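Side-chain contact in ribosome maturation protein SDO1 homolog (Methanothermobacter thermautotrophicus, PDB 2WBM), which probably binds RNA and takes part in ribosome maturation, as a flexible multidomain archaeal member of the SBDS family: residues I189-G193 with E194-S198. Numbering follows the deposited sequence.
Sequences IKIPG and EMAGS. Unlike the reference sequence in segment 194-198: Met-195 (reference Arg).
The carbonyl oxygen of Gly-193 is gripped twice: Ala-196 N donates to Gly-193 O at 3.2 Å, and a water donates to the same oxygen at 2.9 Å. That water also accepts from the amide of Gly-197, bridging the carbonyl to the next N-H of the helix. The Ala-196 bond is nearly straight (166° at the hydrogen). One residue earlier, Met-195 N reaches Pro-192 O at 3.0 Å. Two successive bonds from residue i+3 to residue i therefore define two overlapping beta turns, the second of type I by the backbone torsions of Glu-194 and Met-195, and these lead the chain into helix 196-206.

Two side-chain contacts accompany the turns. Ile-191 holds CG1 between its backbone N and carbonyl carbon (chi1 60°), which carries CD1 to the Met-195 carbonyl, 3.4 Å from Met-195 O, and alongside Met-195 CB at 3.9 Å. Ile-191 CD1 also lies 3.6 Å from Ala-196 CA. Glu-194 bends at chi2 (87°), turning its carboxylate back so that OE1 lies beside Pro-192 CB at 3.5 Å; this is a van der Waals approach.

The paired turns thus join strand 181-191 to helix 196-206 within the C-terminal domain of the family. Ile-191 pairs through its backbone with Trp-220 of strand 220-227, and the side chains of Ile-191 and Ala-196 both rest against Trp-220, while Met-195 meets Leu-241 of helix 231-241.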
loop_
_atom_site.group_PDB
_atom_site.type_symbol
_atom_site.label_atom_id
_atom_site.label_comp_id
_atom_site.label_asym_id
_atom_site.label_seq_id
_atom_site.Cartn_x
_atom_site.Cartn_y
_atom_site.Cartn_z
ATOM N N ILE A 189 -6.021 23.675 14.940
ATOM C CA ILE A 189 -5.213 23.525 16.144
ATOM C C ILE A 189 -4.685 24.884 16.565
ATOM O O ILE A 189 -4.531 25.788 15.737
ATOM C CB ILE A 189 -4.040 22.512 15.941
ATOM C CG1 ILE A 189 -2.928 23.114 15.064
ATOM C CG2 ILE A 189 -4.552 21.203 15.318
ATOM C CD1 ILE A 189 -1.674 22.253 14.970
ATOM N N LYS A 190 -4.447 25.027 17.860
ATOM C CA LYS A 190 -3.875 26.239 18.429
ATOM C C LYS A 190 -2.734 25.803 19.336
ATOM O O LYS A 190 -2.962 25.027 20.278
ATOM C CB LYS A 190 -4.944 26.976 19.239
ATOM C CG LYS A 190 -4.505 28.300 19.842
ATOM C CD LYS A 190 -5.646 28.911 20.650
ATOM C CE LYS A 190 -5.374 30.358 20.993
ATOM N NZ LYS A 190 -4.158 30.512 21.825
ATOM N N ILE A 191 -1.534 26.286 19.064
ATOM C CA ILE A 191 -0.408 25.912 19.905
ATOM C C ILE A 191 0.453 27.129 20.231
ATOM O O ILE A 191 0.435 28.132 19.513
ATOM C CB ILE A 191 0.456 24.818 19.236
ATOM C CG1 ILE A 191 0.998 25.315 17.901
ATOM C CG2 ILE A 191 -0.328 23.498 19.057
ATOM C CD1 ILE A 191 2.303 24.679 17.551
ATOM N N PRO A 192 1.235 27.043 21.313
ATOM C CA PRO A 192 2.070 28.185 21.647
ATOM C C PRO A 192 3.058 28.467 20.521
ATOM O O PRO A 192 3.478 27.541 19.824
ATOM C CB PRO A 192 2.823 27.719 22.888
ATOM C CG PRO A 192 2.099 26.493 23.373
ATOM C CD PRO A 192 1.515 25.874 22.161
ATOM N N GLY A 193 3.399 29.739 20.337
ATOM C CA GLY A 193 4.283 30.166 19.244
ATOM C C GLY A 193 5.638 29.481 19.214
ATOM O O GLY A 193 6.182 29.225 18.134
ATOM N N GLU A 194 6.168 29.171 20.395
ATOM C CA GLU A 194 7.463 28.488 20.564
ATOM C C GLU A 194 7.499 27.112 19.895
ATOM O O GLU A 194 8.569 26.615 19.531
ATOM C CB GLU A 194 7.772 28.288 22.052
ATOM C CG GLU A 194 7.984 29.573 22.859
ATOM C CD GLU A 194 6.692 30.176 23.417
ATOM O OE1 GLU A 194 5.585 29.841 22.930
ATOM O OE2 GLU A 194 6.794 31.003 24.349
ATOM N N MET A 195 6.324 26.506 19.760
ATOM C CA MET A 195 6.191 25.136 19.270
ATOM C C MET A 195 5.791 25.051 17.797
ATOM O O MET A 195 5.617 23.950 17.257
ATOM C CB MET A 195 5.174 24.369 20.140
ATOM C CG MET A 195 5.638 24.165 21.602
ATOM S SD MET A 195 7.287 23.459 21.755
ATOM C CE MET A 195 7.050 21.815 21.089
ATOM N N ALA A 196 5.635 26.196 17.141
ATOM C CA ALA A 196 5.106 26.181 15.782
ATOM C C ALA A 196 6.044 25.468 14.801
ATOM O O ALA A 196 5.595 24.616 14.020
ATOM C CB ALA A 196 4.768 27.582 15.288
ATOM N N GLY A 197 7.326 25.822 14.850
ATOM C CA GLY A 197 8.354 25.153 14.041
ATOM C C GLY A 197 8.320 23.644 14.230
ATOM O O GLY A 197 8.255 22.887 13.259
ATOM N N SER A 198 8.339 23.210 15.490
ATOM C CA SER A 198 8.269 21.787 15.841
ATOM C C SER A 198 6.980 21.095 15.412
ATOM O O SER A 198 7.013 19.941 14.981
ATOM C CB SER A 198 8.454 21.598 17.350
ATOM O OG SER A 198 9.765 21.936 17.741
HETATM O O HOH W 1 8.264 28.431 16.355
#